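Local coordinates for protein transcobalamin-1 (PDB 4KKI) that binds vitamin B12 with femtomolar affinity and protects it from the acid of the stomach, at residues G103-N107 and I302-C308; T221-V225 and S254-Y258. All coordinates share one frame. Numbering follows the deposited sequence.

Interaction 1: residues G103-N107 and I302-C308; sequences GVCRN and INKDSSC
Two irregular alpha-domain segments are joined covalently; the nearest CA pairs are Val104-Ile302 (4.7 Å) and Arg106-Ser306 (4.2 Å). Gly103, first to leave helix 92-102, has no side chain to keep Ile302 away: its O lies 3.2 Å from Ile302 CG2. Val104 turns its CA-to-CB bond away from 302-308, its side chain touching Leu59 and Lys62 of helix 55-63, yet its CG1 is 4.4 Å from Ile302 CG1, and Val104 O accepts a weak hydrogen bond from Asn303 N (3.2 Å). At extended Cys105 (phi/psi -149/165), CA donates a CA-H...O contact to Asn303 O at 3.4 Å, and SG (chi1 p) bonds to Cys308 SG (chi1 m) at 2.0 Å, chi3 75°. Arg106 CB packs 3.3 Å from Ser306 N, while its guanidinium leads away. Within 302-308, Asn303 OD1 accepts from Asp305 N (3.2 Å), an Asx turn consistent with the bend returning the chain to Cys105. With so little hydrogen bonding, the disulfide is the strongest tie, a cross-link common in secreted proteins.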
loop_
_atom_site.group_PDB
_atom_site.type_symbol
_atom_site.label_atom_id
_atom_site.label_comp_id
_atom_site.label_asym_id
_atom_site.label_seq_id
_atom_site.Cartn_x
_atom_site.Cartn_y
_atom_site.Cartn_z
ATOM N N GLY A 103 -9.462 -11.812 -9.904
ATOM C CA GLY A 103 -9.728 -13.156 -9.430
ATOM C C GLY A 103 -10.146 -13.280 -7.979
ATOM O O GLY A 103 -9.909 -14.319 -7.361
ATOM N N VAL A 104 -10.762 -12.232 -7.435
ATOM C CA VAL A 104 -11.284 -12.271 -6.068
ATOM C C VAL A 104 -12.264 -13.431 -5.951
ATOM O O VAL A 104 -12.279 -14.163 -4.959
ATOM C CB VAL A 104 -12.009 -10.962 -5.692
ATOM C CG1 VAL A 104 -12.540 -11.033 -4.268
ATOM C CG2 VAL A 104 -11.083 -9.775 -5.851
ATOM N N CYS A 105 -13.073 -13.591 -6.992
ATOM C CA CYS A 105 -14.002 -14.704 -7.104
ATOM C C CYS A 105 -14.188 -15.052 -8.578
ATOM O O CYS A 105 -13.820 -14.272 -9.458
ATOM C CB CYS A 105 -15.340 -14.341 -6.462
ATOM S SG CYS A 105 -15.926 -12.679 -6.864
ATOM N N ARG A 106 -14.754 -16.222 -8.848
ATOM C CA ARG A 106 -14.925 -16.667 -10.227
ATOM C C ARG A 106 -15.991 -15.864 -10.963
ATOM O O ARG A 106 -17.151 -15.821 -10.551
ATOM C CB ARG A 106 -15.260 -18.158 -10.282
ATOM C CG ARG A 106 -15.516 -18.689 -11.680
ATOM C CD ARG A 106 -14.433 -19.662 -12.111
ATOM N NE ARG A 106 -14.732 -20.259 -13.408
ATOM C CZ ARG A 106 -15.500 -21.332 -13.576
ATOM N NH1 ARG A 106 -16.046 -21.929 -12.525
ATOM N NH2 ARG A 106 -15.721 -21.809 -14.794
ATOM N N ASN A 107 -15.583 -15.223 -12.053
ATOM C CA ASN A 107 -16.514 -14.530 -12.932
ATOM C C ASN A 107 -15.969 -14.477 -14.353
ATOM O O ASN A 107 -14.915 -15.048 -14.640
ATOM C CB ASN A 107 -16.810 -13.121 -12.417
ATOM C CG ASN A 107 -15.603 -12.208 -12.476
ATOM O OD1 ASN A 107 -14.462 -12.666 -12.439
ATOM N ND2 ASN A 107 -15.851 -10.907 -12.562
ATOM N N ILE A 302 -9.559 -14.370 -0.810
ATOM C CA ILE A 302 -9.676 -14.490 -2.255
ATOM C C ILE A 302 -9.745 -15.958 -2.676
ATOM O O ILE A 302 -8.753 -16.688 -2.607
ATOM C CB ILE A 302 -8.502 -13.793 -2.967
ATOM C CG1 ILE A 302 -8.568 -12.282 -2.732
ATOM C CG2 ILE A 302 -8.520 -14.098 -4.454
ATOM C CD1 ILE A 302 -7.392 -11.515 -3.299
ATOM N N ASN A 303 -10.931 -16.388 -3.090
ATOM C CA ASN A 303 -11.132 -17.745 -3.578
ATOM C C ASN A 303 -11.369 -17.708 -5.084
ATOM O O ASN A 303 -12.461 -17.366 -5.542
ATOM C CB ASN A 303 -12.315 -18.399 -2.858
ATOM C CG ASN A 303 -12.356 -19.910 -3.035
ATOM O OD1 ASN A 303 -11.791 -20.454 -3.983
ATOM N ND2 ASN A 303 -13.034 -20.592 -2.118
ATOM N N LYS A 304 -10.339 -18.053 -5.851
ATOM C CA LYS A 304 -10.403 -17.965 -7.308
ATOM C C LYS A 304 -11.428 -18.929 -7.903
ATOM O O LYS A 304 -11.937 -18.702 -9.001
ATOM C CB LYS A 304 -9.022 -18.206 -7.928
ATOM C CG LYS A 304 -8.555 -19.651 -7.894
ATOM C CD LYS A 304 -7.147 -19.783 -8.451
ATOM C CE LYS A 304 -6.830 -21.222 -8.814
ATOM N NZ LYS A 304 -7.705 -21.710 -9.918
ATOM N N ASP A 305 -11.731 -19.998 -7.174
ATOM C CA ASP A 305 -12.717 -20.973 -7.625
ATOM C C ASP A 305 -14.094 -20.710 -7.018
ATOM O O ASP A 305 -14.644 -21.550 -6.303
ATOM C CB ASP A 305 -12.249 -22.401 -7.331
ATOM C CG ASP A 305 -11.041 -22.800 -8.159
ATOM O OD1 ASP A 305 -11.223 -23.184 -9.334
ATOM O OD2 ASP A 305 -9.908 -22.730 -7.637
ATOM N N SER A 306 -14.616 -19.519 -7.300
ATOM C CA SER A 306 -15.996 -19.121 -7.001
ATOM C C SER A 306 -16.307 -18.741 -5.553
ATOM O O SER A 306 -16.099 -19.517 -4.620
ATOM C CB SER A 306 -17.009 -20.148 -7.526
ATOM O OG SER A 306 -18.334 -19.669 -7.387
ATOM N N SER A 307 -16.808 -17.520 -5.400
ATOM C CA SER A 307 -17.358 -17.013 -4.151
ATOM C C SER A 307 -18.263 -15.851 -4.531
ATOM O O SER A 307 -18.907 -15.235 -3.682
ATOM C CB SER A 307 -16.250 -16.532 -3.214
ATOM O OG SER A 307 -15.447 -17.610 -2.770
ATOM N N CYS A 308 -18.299 -15.570 -5.832
ATOM C CA CYS A 308 -19.018 -14.424 -6.380
ATOM C C CYS A 308 -20.522 -14.499 -6.163
ATOM O O CYS A 308 -21.233 -15.194 -6.889
ATOM C CB CYS A 308 -18.726 -14.270 -7.879
ATOM S SG CYS A 308 -17.181 -13.415 -8.283
#

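Interaction 2: residues T221-V225 and S254-Y258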
loop_
_atom_site.group_PDB
_atom_site.type_symbol
_atom_site.label_atom_id
_atom_site.label_comp_id
_atom_site.label_asym_id
_atom_site.label_seq_id
_atom_site.Cartn_x
_atom_site.Cartn_y
_atom_site.Cartn_z
ATOM N N THR A 221 7.244 -15.234 10.015
ATOM C CA THR A 221 5.946 -14.649 10.326
ATOM C C THR A 221 5.874 -14.215 11.785
ATOM O O THR A 221 5.388 -13.128 12.093
ATOM C CB THR A 221 4.791 -15.631 10.034
ATOM O OG1 THR A 221 4.857 -16.060 8.670
ATOM C CG2 THR A 221 3.453 -14.959 10.283
ATOM N N LYS A 222 6.361 -15.074 12.675
ATOM C CA LYS A 222 6.409 -14.771 14.103
ATOM C C LYS A 222 7.167 -13.474 14.382
ATOM O O LYS A 222 6.696 -12.618 15.130
ATOM C CB LYS A 222 7.053 -15.928 14.868
ATOM C CG LYS A 222 7.142 -15.710 16.369
ATOM C CD LYS A 222 7.666 -16.950 17.073
ATOM C CE LYS A 222 7.818 -16.720 18.570
ATOM N NZ LYS A 222 8.823 -15.667 18.882
ATOM N N SER A 223 8.339 -13.335 13.769
ATOM C CA SER A 223 9.165 -12.144 13.935
ATOM C C SER A 223 8.489 -10.895 13.365
ATOM O O SER A 223 8.516 -9.828 13.982
ATOM C CB SER A 223 10.535 -12.352 13.281
ATOM O OG SER A 223 11.320 -11.173 13.343
ATOM N N LEU A 224 7.883 -11.034 12.191
ATOM C CA LEU A 224 7.193 -9.919 11.545
ATOM C C LEU A 224 5.988 -9.429 12.348
ATOM O O LEU A 224 5.733 -8.227 12.417
ATOM C CB LEU A 224 6.773 -10.292 10.122
ATOM C CG LEU A 224 7.915 -10.420 9.114
ATOM C CD1 LEU A 224 7.401 -10.884 7.758
ATOM C CD2 LEU A 224 8.661 -9.100 8.989
ATOM N N VAL A 225 5.255 -10.359 12.955
ATOM C CA VAL A 225 4.111 -10.011 13.795
ATOM C C VAL A 225 4.553 -9.199 15.010
ATOM O O VAL A 225 3.931 -8.196 15.364
ATOM C CB VAL A 225 3.344 -11.269 14.257
ATOM C CG1 VAL A 225 2.363 -10.930 15.376
ATOM C CG2 VAL A 225 2.622 -11.904 13.082
ATOM N N SER A 254 -2.815 -14.202 11.681
ATOM C CA SER A 254 -1.638 -14.644 12.423
ATOM C C SER A 254 -1.843 -14.652 13.941
ATOM O O SER A 254 -0.966 -14.231 14.698
ATOM C CB SER A 254 -0.415 -13.800 12.040
ATOM O OG SER A 254 -0.637 -12.423 12.285
ATOM N N SER A 255 -2.990 -15.155 14.378
ATOM C CA SER A 255 -3.313 -15.235 15.799
ATOM C C SER A 255 -2.443 -16.242 16.541
ATOM O O SER A 255 -2.483 -16.325 17.757
ATOM C CB SER A 255 -4.781 -15.594 15.991
ATOM O OG SER A 255 -5.493 -15.484 14.778
ATOM N N ASP A 256 -1.654 -16.997 15.798
ATOM C CA ASP A 256 -0.748 -17.979 16.370
ATOM C C ASP A 256 0.376 -17.320 17.152
ATOM O O ASP A 256 1.000 -17.949 18.006
ATOM C CB ASP A 256 -0.130 -18.820 15.254
ATOM C CG ASP A 256 -1.095 -19.833 14.683
ATOM O OD1 ASP A 256 -2.273 -19.850 15.102
ATOM O OD2 ASP A 256 -0.667 -20.610 13.809
ATOM N N TYR A 257 0.635 -16.052 16.857
ATOM C CA TYR A 257 1.852 -15.412 17.332
ATOM C C TYR A 257 1.607 -14.257 18.294
ATOM O O TYR A 257 2.511 -13.468 18.562
ATOM C CB TYR A 257 2.689 -14.948 16.139
ATOM C CG TYR A 257 2.824 -16.000 15.061
ATOM C CD1 TYR A 257 3.774 -17.008 15.160
ATOM C CD2 TYR A 257 1.997 -15.988 13.943
ATOM C CE1 TYR A 257 3.901 -17.971 14.176
ATOM C CE2 TYR A 257 2.115 -16.950 12.956
ATOM C CZ TYR A 257 3.068 -17.937 13.076
ATOM O OH TYR A 257 3.191 -18.895 12.097
ATOM N N TYR A 258 0.403 -14.189 18.840
ATOM C CA TYR A 258 0.105 -13.183 19.842
ATOM C C TYR A 258 -1.105 -13.550 20.691
ATOM O O TYR A 258 -1.967 -14.305 20.265
ATOM C CB TYR A 258 -0.054 -11.805 19.197
ATOM C CG TYR A 258 -1.276 -11.642 18.333
ATOM C CD1 TYR A 258 -1.233 -11.912 16.975
ATOM C CD2 TYR A 258 -2.469 -11.205 18.872
ATOM C CE1 TYR A 258 -2.351 -11.759 16.185
ATOM C CE2 TYR A 258 -3.587 -11.047 18.093
ATOM C CZ TYR A 258 -3.521 -11.326 16.751
ATOM O OH TYR A 258 -4.641 -11.169 15.986
#
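This is a mainly apolar contact between a helix and an interhelical loop of the alpha6-alpha6 barrel, where helix 213-229 packs against the loop that leaves helix 244-252 on the way to helix 265-277. Thr221 and Val225, one helical turn apart and linked by the backbone hydrogen bond from Val225 N to Thr221 O (2.9 Å), both direct their CA-to-CB bonds toward the loop. Tyr257 is the loop's main contribution. Its ring lies beside the helix, with Lys222 N over one face; Lys222 CB is 3.5 Å from Tyr257 CD1, and Thr221 CG2 is 3.6 Å from Tyr257 CE2. A lysine suits this exposed position because its aliphatic base can pack on the tyrosine while its amine extends outward to a salt bridge with Glu226.

Val225, compact and branched at CB, meets Ser254, Tyr257 and Tyr258. Its CG2 is 3.4 Å from Ser254 OG, and its CG1 lies 4.1 Å from both Tyr257 CB and Tyr258 CD1. The loop holds its own shape through a hydrogen bond from Tyr257 N to Ser254 O at 3.2 Å, which brings Ser254 and Tyr257 together against the helix.

No hydrogen bond joins the two segments, and the hydroxyls of the residues that meet here find partners elsewhere: Thr221 OG1 with Ile217 O, Ser254 OG with Ala250 O, Tyr257 OH with Lys199 NZ of helix 185-203, and Tyr258 OH with Leu251 O and Glu24 N. Thr221, Ser254 and Tyr258 can therefore be buried without a bond across the contact, which rests on van der Waals packing and the exclusion of water.

In the fold
Both contacts belong to the globular alpha domain, the helical-barrel part of the protein, and interaction 2 is nested along the chain inside the loop closed by the Cys105-Cys308 disulfide of interaction 1. They do not touch: their centres are 27 Å apart and their nearest atoms about 14 Å. Neither forms part of the cobalamin site; the side chain of Ile302 in interaction 1 is about 14 Å from the bound cyanocobalamin. They join the fold in different ways. Interaction 1 covalently ties a late part of the domain, shortly before the flexible linker to the beta domain, to an early interhelical loop, whereas interaction 2 seats the loop following helix 244-252 on a helix without covalent or hydrogen bonds.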